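PDB 5C9F: ApRick protease from Rickettsia conorii, which probably cleaves peptide bonds as a retropepsin-like aspartic endopeptidase, seen here as the protease domain of a longer, probably membrane-embedded protein. Local coordinates for residues I43-K47 with E48-K52; L53-L57 with T58-Y62; T65-A69 with N70-K74. One frame throughout, in Å; residues are numbered along the deposited sequence.

Overall arrangement
The three contacts follow one another along the chain inside a single retropepsin-like domain, each closed before the next opens, so none nests in or crosses another. Contact 1 (43-52) leaves strand 43-45 and starts the short helix 47-52. Contact 2 (53-62) takes over where that helix ends and closes a turn in the loop toward strand 64-68; the two touch through Ala50 O and Phe55 N and through Leu45 packed on Leu53. Contact 3 (65-74) closes the tip of the hairpin 64-68/71-84, its centre about 17 Å from that of contact 1. The Tyr62 O to Lys74 NZ hydrogen bond ties the loop to the base of this hairpin.

Contact 1: I43-K47 with E48-K52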
loop_
_atom_site.group_PDB
_atom_site.type_symbol
_atom_site.label_atom_id
_atom_site.label_comp_id
_atom_site.label_asym_id
_atom_site.label_seq_id
_atom_site.Cartn_x
_atom_site.Cartn_y
_atom_site.Cartn_z
ATOM N N ILE A 43 7.987 -9.432 24.853
ATOM C CA ILE A 43 7.295 -8.455 25.685
ATOM C C ILE A 43 7.503 -8.744 27.148
ATOM O O ILE A 43 7.445 -9.929 27.593
ATOM C CB ILE A 43 5.826 -8.445 25.382
ATOM C CG1 ILE A 43 5.609 -7.702 24.069
ATOM C CG2 ILE A 43 5.017 -7.778 26.498
ATOM C CD1 ILE A 43 4.220 -7.824 23.552
ATOM N N ALA A 44 7.757 -7.690 27.896
ATOM C CA ALA A 44 7.834 -7.805 29.355
ATOM C C ALA A 44 6.647 -7.090 29.992
ATOM O O ALA A 44 6.495 -5.892 29.858
ATOM C CB ALA A 44 9.144 -7.205 29.845
ATOM N N LEU A 45 5.774 -7.830 30.646
ATOM C CA LEU A 45 4.606 -7.237 31.256
ATOM C C LEU A 45 4.827 -6.999 32.746
ATOM O O LEU A 45 5.322 -7.871 33.449
ATOM C CB LEU A 45 3.389 -8.159 31.100
ATOM C CG LEU A 45 2.583 -8.350 29.864
ATOM C CD1 LEU A 45 1.362 -9.187 30.221
ATOM C CD2 LEU A 45 2.149 -6.992 29.318
ATOM N N THR A 46 4.360 -5.871 33.238
ATOM C CA THR A 46 4.342 -5.664 34.665
ATOM C C THR A 46 3.377 -6.644 35.270
ATOM O O THR A 46 2.434 -7.115 34.636
ATOM C CB THR A 46 3.897 -4.227 35.069
ATOM O OG1 THR A 46 2.543 -4.004 34.633
ATOM C CG2 THR A 46 4.801 -3.189 34.433
ATOM N N LYS A 47 3.580 -6.935 36.543
ATOM C CA LYS A 47 2.581 -7.729 37.277
ATOM C C LYS A 47 1.177 -7.127 37.203
ATOM O O LYS A 47 0.133 -7.854 36.969
ATOM C CB LYS A 47 3.009 -7.888 38.775
ATOM C CG LYS A 47 4.247 -8.732 38.978
ATOM C CD LYS A 47 4.355 -9.217 40.447
ATOM C CE LYS A 47 4.236 -8.085 41.505
ATOM N NZ LYS A 47 5.244 -8.117 42.631
ATOM N N GLU A 48 1.066 -5.812 37.351
ATOM C CA GLU A 48 -0.263 -5.184 37.276
ATOM C C GLU A 48 -0.927 -5.342 35.874
ATOM O O GLU A 48 -2.124 -5.614 35.777
ATOM C CB GLU A 48 -0.167 -3.725 37.682
ATOM C CG GLU A 48 -1.428 -2.914 37.458
ATOM C CD GLU A 48 -1.263 -1.423 37.834
ATOM O OE1 GLU A 48 -1.601 -0.551 37.009
ATOM O OE2 GLU A 48 -0.810 -1.099 38.962
ATOM N N ASP A 49 -0.183 -5.128 34.790
ATOM C CA ASP A 49 -0.733 -5.373 33.424
ATOM C C ASP A 49 -1.111 -6.849 33.218
ATOM O O ASP A 49 -2.146 -7.140 32.617
ATOM C CB ASP A 49 0.235 -4.945 32.342
ATOM C CG ASP A 49 0.345 -3.423 32.216
ATOM O OD1 ASP A 49 -0.614 -2.731 32.627
ATOM O OD2 ASP A 49 1.367 -2.933 31.670
ATOM N N ALA A 50 -0.295 -7.777 33.733
ATOM C CA ALA A 50 -0.637 -9.188 33.625
ATOM C C ALA A 50 -1.965 -9.459 34.311
ATOM O O ALA A 50 -2.836 -10.155 33.753
ATOM C CB ALA A 50 0.434 -10.071 34.262
ATOM N N GLN A 51 -2.159 -8.851 35.489
ATOM C CA GLN A 51 -3.434 -9.013 36.209
ATOM C C GLN A 51 -4.612 -8.338 35.468
ATOM O O GLN A 51 -5.673 -8.935 35.366
ATOM C CB GLN A 51 -3.310 -8.449 37.615
ATOM C CG GLN A 51 -2.411 -9.284 38.459
ATOM C CD GLN A 51 -2.138 -8.675 39.801
ATOM O OE1 GLN A 51 -1.725 -7.543 39.897
ATOM N NE2 GLN A 51 -2.480 -9.396 40.842
ATOM N N LYS A 52 -4.416 -7.163 34.897
ATOM C CA LYS A 52 -5.439 -6.582 33.980
ATOM C C LYS A 52 -5.846 -7.514 32.843
ATOM O O LYS A 52 -6.988 -7.490 32.417
ATOM C CB LYS A 52 -4.955 -5.347 33.257
ATOM C CG LYS A 52 -4.742 -4.126 34.120
ATOM C CD LYS A 52 -4.349 -2.959 33.154
ATOM C CE LYS A 52 -5.604 -2.278 32.632
ATOM N NZ LYS A 52 -5.329 -1.578 31.356
#
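Thr46 meets Asp49 as the N-cap of helix 47-52, at the point where strand 43-45 of the retropepsin-like domain turns into a short helix. The evidence is a backbone N-H of Asp49 directed at Thr46 OG1, 3.0 Å from Asp49 N and almost straight at 166°. With chi1 at 63°, OG1 is held between its own backbone N and carbonyl carbon, which swings it over the open first turn. The first helical bond follows at once: Ala50 N lies 2.9 Å from Thr46 O. The buried, packed side of the turn is formed by Leu45 and Ala50. Leu45 straddles the turn with its two methyls, CD1 3.9 Å from Ala50 CA and CD2 4.1 Å from Asp49 CB. Phe34 and Ile78 also touch this leucine, so it lies between the helix start and strands 30-36 and 71-84.

Asp49 turns its OD2 to Ser104 OG, and the same hydroxyl is bonded to Thr46 N, so Ser104 joins both the N-cap residue and the third residue of the helix to strand 104-106. The opposite character prevails around Lys47, Glu48 and Gln51, which are exposed. Glu48 runs outward in an extended chain, and Lys47 sends NZ to Leu98 O. Gln51 N donates to Lys47 O at 2.9 Å, while Gln51 CG lies 3.3 Å from that same carbonyl oxygen.

Contact 2: L53-L57 with T58-Y62; sequences LGFDL and TKLKY
Thr58 and Asp56 open the turn: Thr58 OG1 donates to Asp56 OD1 at 2.7 Å, reaching it from above the carboxylate plane. Thr58 N adds a weak bond to the same oxygen, a geometry that fits an Asx turn. Asp56 CG stands anti to its backbone N (chi1 180°), which carries the carboxylate forward to these donors. Lys59 N then closes a beta turn onto Asp56 O at 3.0 Å, and the aliphatic part of Lys59 bends past the carboxylate, its CG 3.3 Å from Asp56 OD2.

Leu60 N makes a further, weak bond to Asp56 O. The Leu60 side chain lies beside Leu57, with CD1 of Leu60 4.0 Å from CD1 of Leu57, while its CD2 meets Phe55 CD1 at 4.2 Å. One water donates to both Leu57 O and Leu60 O, bridging the turn's exit. Tyr62 brings its ring edge to Leu57 O, CE1 being 3.8 Å from it.

The loop starts at a Schellman motif, with Gly54 as C-prime, that ends helix 47-52. Phe55 and Leu57 pack back on Ala50 of that helix, whereas Leu60 rests on Ala76 and Ile78 of strand 71-84 and on Val96 of strand 88-97.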
loop_
_atom_site.group_PDB
_atom_site.type_symbol
_atom_site.label_atom_id
_atom_site.label_comp_id
_atom_site.label_asym_id
_atom_site.label_seq_id
_atom_site.Cartn_x
_atom_site.Cartn_y
_atom_site.Cartn_z
ATOM N N LEU A 53 -4.891 -8.322 32.367
ATOM C CA LEU A 53 -5.154 -9.222 31.270
ATOM C C LEU A 53 -5.695 -10.573 31.767
ATOM O O LEU A 53 -5.920 -11.494 30.969
ATOM C CB LEU A 53 -3.885 -9.445 30.446
ATOM C CG LEU A 53 -3.437 -8.184 29.696
ATOM C CD1 LEU A 53 -2.124 -8.434 29.003
ATOM C CD2 LEU A 53 -4.467 -7.660 28.690
ATOM N N GLY A 54 -5.946 -10.680 33.059
ATOM C CA GLY A 54 -6.610 -11.875 33.634
ATOM C C GLY A 54 -5.643 -12.991 33.971
ATOM O O GLY A 54 -6.083 -14.082 34.247
ATOM N N PHE A 55 -4.335 -12.734 33.952
ATOM C CA PHE A 55 -3.388 -13.741 34.387
ATOM C C PHE A 55 -3.438 -13.882 35.920
ATOM O O PHE A 55 -3.586 -12.914 36.636
ATOM C CB PHE A 55 -1.999 -13.405 33.925
ATOM C CG PHE A 55 -1.786 -13.630 32.472
ATOM C CD1 PHE A 55 -1.631 -14.914 31.980
ATOM C CD2 PHE A 55 -1.835 -12.595 31.586
ATOM C CE1 PHE A 55 -1.452 -15.147 30.634
ATOM C CE2 PHE A 55 -1.656 -12.810 30.232
ATOM C CZ PHE A 55 -1.494 -14.092 29.740
ATOM N N ASP A 56 -3.454 -15.118 36.394
ATOM C CA ASP A 56 -3.437 -15.402 37.834
ATOM C C ASP A 56 -2.013 -15.616 38.188
ATOM O O ASP A 56 -1.421 -16.659 37.831
ATOM C CB ASP A 56 -4.270 -16.654 38.150
ATOM C CG ASP A 56 -4.278 -17.002 39.645
ATOM O OD1 ASP A 56 -3.410 -16.518 40.404
ATOM O OD2 ASP A 56 -5.169 -17.779 40.040
ATOM N N LEU A 57 -1.438 -14.641 38.885
ATOM C CA LEU A 57 0.023 -14.638 39.075
ATOM C C LEU A 57 0.450 -15.839 39.926
ATOM O O LEU A 57 1.544 -16.324 39.749
ATOM C CB LEU A 57 0.494 -13.365 39.771
ATOM C CG LEU A 57 0.817 -12.108 38.962
ATOM C CD1 LEU A 57 0.376 -12.135 37.513
ATOM C CD2 LEU A 57 0.270 -10.914 39.715
ATOM N N THR A 58 -0.431 -16.343 40.781
ATOM C CA THR A 58 -0.098 -17.532 41.583
ATOM C C THR A 58 -0.039 -18.838 40.770
ATOM O O THR A 58 0.585 -19.791 41.218
ATOM C CB THR A 58 -1.106 -17.754 42.738
ATOM O OG1 THR A 58 -2.372 -18.204 42.208
ATOM C CG2 THR A 58 -1.299 -16.472 43.519
ATOM N N LYS A 59 -0.704 -18.901 39.613
ATOM C CA LYS A 59 -0.702 -20.105 38.757
ATOM C C LYS A 59 0.456 -20.113 37.790
ATOM O O LYS A 59 0.820 -21.157 37.265
ATOM C CB LYS A 59 -1.978 -20.231 37.895
ATOM C CG LYS A 59 -3.293 -20.029 38.609
ATOM C CD LYS A 59 -3.756 -21.263 39.335
ATOM C CE LYS A 59 -5.169 -21.041 39.845
ATOM N NZ LYS A 59 -5.672 -22.230 40.571
ATOM N N LEU A 60 1.001 -18.948 37.497
ATOM C CA LEU A 60 2.110 -18.854 36.545
ATOM C C LEU A 60 3.288 -19.575 37.170
ATOM O O LEU A 60 3.473 -19.540 38.374
ATOM C CB LEU A 60 2.468 -17.431 36.306
ATOM C CG LEU A 60 1.438 -16.549 35.584
ATOM C CD1 LEU A 60 1.980 -15.136 35.497
ATOM C CD2 LEU A 60 1.170 -17.065 34.189
ATOM N N LYS A 61 4.060 -20.249 36.363
ATOM C CA LYS A 61 5.283 -20.850 36.869
ATOM C C LYS A 61 6.449 -19.971 36.373
ATOM O O LYS A 61 6.591 -19.720 35.183
ATOM C CB LYS A 61 5.384 -22.320 36.450
ATOM C CG LYS A 61 4.903 -22.629 35.043
ATOM C CD LYS A 61 5.219 -24.055 34.619
ATOM C CE LYS A 61 4.542 -24.393 33.301
ATOM N NZ LYS A 61 4.514 -25.861 33.073
ATOM N N TYR A 62 7.250 -19.515 37.319
ATOM C CA TYR A 62 8.351 -18.588 37.060
ATOM C C TYR A 62 9.578 -19.415 36.759
ATOM O O TYR A 62 10.506 -19.510 37.534
ATOM C CB TYR A 62 8.546 -17.641 38.245
ATOM C CG TYR A 62 7.477 -16.600 38.325
ATOM C CD1 TYR A 62 6.183 -16.916 38.728
ATOM C CD2 TYR A 62 7.736 -15.288 37.926
ATOM C CE1 TYR A 62 5.187 -15.933 38.747
ATOM C CE2 TYR A 62 6.754 -14.302 37.944
ATOM C CZ TYR A 62 5.491 -14.621 38.345
ATOM O OH TYR A 62 4.566 -13.622 38.361
HETATM O O HOH W 1 3.328 -18.179 40.609
#

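Contact 3: T65-A69 with N70-K74; sequences TYLTA and NGENK
Tyr66 and Asn73 form an antiparallel hydrogen-bonded pair in this hairpin. Backbone hydrogen bonds run both ways between them, Tyr66 N to Asn73 O at 2.8 Å and Asn73 N to Tyr66 O at 2.7 Å, with N-H...O angles of 163° and 162°. Thr65 and Glu72, from the flanking non-hydrogen-bonded pairs, point CA-H at Asn73 O and Tyr66 O respectively. Toward the tip the pairing degrades: Thr68 N reaches Gly71 O from well above the carbonyl plane, and the return bond from Gly71 N is weak.

A side-chain hydrogen bond is added there. Thr68 OG1 donates to Gly71 O at 2.8 Å, giving that oxygen a second donor. The hydroxyl nearly eclipses its own backbone N (chi1 -14°), an unfavourable torsion that accompanies this bond beside the poorly ordered Ala69 and Asn70. Asn73 ND2 also comes close to the hydroxyl, but the angle is poor and its hydrogen bond goes to Asp100 OD2.

Side-chain packing and a water link occupy the face carrying Thr65, Leu67, Glu72 and Lys74. Glu72 CG sits between two methyls, 3.3 Å from Thr65 CG2 and 3.4 Å from Leu67 CD2, separations unusually short for carbon atoms and therefore doubtful in detail. Lys74 curls so that its CD passes 3.4 Å from Thr65 OG1, while its NZ continues to Tyr62 O. A water joins Thr65 OG1 to Glu72 OE2 across the strands.

On the other face, Tyr66 stacks its ring with His95 and bonds through OH to Asp42 OD1, close after the family's Asp-Thr-Gly motif. A projecting hairpin, its strands joined by a two-residue turn at Ala69 and Asn70, is consistent with the flap that overhangs the active site in retropepsins.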
loop_
_atom_site.group_PDB
_atom_site.type_symbol
_atom_site.label_atom_id
_atom_site.label_comp_id
_atom_site.label_asym_id
_atom_site.label_seq_id
_atom_site.Cartn_x
_atom_site.Cartn_y
_atom_site.Cartn_z
ATOM N N THR A 65 14.587 -17.064 33.440
ATOM C CA THR A 65 15.476 -16.095 34.021
ATOM C C THR A 65 15.963 -15.111 32.963
ATOM O O THR A 65 16.548 -15.476 31.956
ATOM C CB THR A 65 16.652 -16.812 34.694
ATOM O OG1 THR A 65 16.145 -17.651 35.709
ATOM C CG2 THR A 65 17.657 -15.843 35.269
ATOM N N TYR A 66 15.714 -13.837 33.214
ATOM C CA TYR A 66 16.167 -12.775 32.338
ATOM C C TYR A 66 17.381 -12.122 32.973
ATOM O O TYR A 66 17.478 -12.051 34.197
ATOM C CB TYR A 66 15.027 -11.823 32.051
ATOM C CG TYR A 66 14.098 -12.406 31.040
ATOM C CD1 TYR A 66 13.141 -13.359 31.396
ATOM C CD2 TYR A 66 14.205 -12.037 29.711
ATOM C CE1 TYR A 66 12.317 -13.922 30.437
ATOM C CE2 TYR A 66 13.380 -12.563 28.765
ATOM C CZ TYR A 66 12.463 -13.517 29.133
ATOM O OH TYR A 66 11.667 -14.012 28.170
ATOM N N LEU A 67 18.364 -11.790 32.135
ATOM C CA LEU A 67 19.615 -11.117 32.529
ATOM C C LEU A 67 19.446 -9.633 32.238
ATOM O O LEU A 67 19.551 -9.216 31.084
ATOM C CB LEU A 67 20.815 -11.743 31.788
ATOM C CG LEU A 67 20.907 -13.279 31.916
ATOM C CD1 LEU A 67 21.813 -13.879 30.864
ATOM C CD2 LEU A 67 21.370 -13.682 33.308
ATOM N N THR A 68 19.115 -8.841 33.267
ATOM C CA THR A 68 18.752 -7.421 33.097
ATOM C C THR A 68 19.901 -6.497 33.481
ATOM O O THR A 68 21.031 -6.941 33.701
ATOM C CB THR A 68 17.505 -7.012 33.952
ATOM O OG1 THR A 68 16.812 -8.157 34.458
ATOM C CG2 THR A 68 16.524 -6.142 33.142
ATOM N N ALA A 69 19.589 -5.203 33.562
ATOM C CA ALA A 69 20.532 -4.178 34.002
ATOM C C ALA A 69 20.866 -4.365 35.494
ATOM O O ALA A 69 22.041 -4.282 35.890
ATOM C CB ALA A 69 19.954 -2.787 33.717
ATOM N N ASN A 70 19.835 -4.663 36.294
ATOM C CA ASN A 70 19.996 -5.076 37.700
ATOM C C ASN A 70 20.409 -6.546 37.833
ATOM O O ASN A 70 20.436 -7.093 38.937
ATOM C CB ASN A 70 18.700 -4.848 38.499
ATOM C CG ASN A 70 18.469 -3.386 38.875
ATOM O OD1 ASN A 70 19.192 -2.478 38.450
ATOM N ND2 ASN A 70 17.439 -3.156 39.681
ATOM N N GLY A 71 20.749 -7.172 36.708
ATOM C CA GLY A 71 21.065 -8.599 36.659
ATOM C C GLY A 71 19.853 -9.520 36.661
ATOM O O GLY A 71 18.748 -9.122 36.247
ATOM N N GLU A 72 20.081 -10.743 37.148
ATOM C CA GLU A 72 19.174 -11.878 36.955
ATOM C C GLU A 72 17.827 -11.722 37.606
ATOM O O GLU A 72 17.767 -11.638 38.846
ATOM C CB GLU A 72 19.799 -13.164 37.544
ATOM C CG GLU A 72 20.241 -14.126 36.491
ATOM C CD GLU A 72 20.975 -15.339 37.014
ATOM O OE1 GLU A 72 22.135 -15.423 36.679
ATOM O OE2 GLU A 72 20.424 -16.175 37.754
ATOM N N ASN A 73 16.759 -11.753 36.822
ATOM C CA ASN A 73 15.400 -11.803 37.412
ATOM C C ASN A 73 14.605 -12.983 36.959
ATOM O O ASN A 73 14.671 -13.372 35.797
ATOM C CB ASN A 73 14.624 -10.526 37.128
ATOM C CG ASN A 73 15.304 -9.287 37.752
ATOM O OD1 ASN A 73 15.908 -9.373 38.819
ATOM N ND2 ASN A 73 15.230 -8.155 37.070
ATOM N N LYS A 74 13.756 -13.476 37.834
ATOM C CA LYS A 74 12.842 -14.577 37.473
ATOM C C LYS A 74 11.597 -14.048 36.723
ATOM O O LYS A 74 11.077 -12.969 37.024
ATOM C CB LYS A 74 12.439 -15.376 38.731
ATOM C CG LYS A 74 13.614 -16.069 39.394
ATOM C CD LYS A 74 14.241 -17.074 38.461
ATOM C CE LYS A 74 13.352 -18.225 38.121
ATOM N NZ LYS A 74 12.711 -18.899 39.266
HETATM O O HOH W 2 17.863 -18.132 37.956
#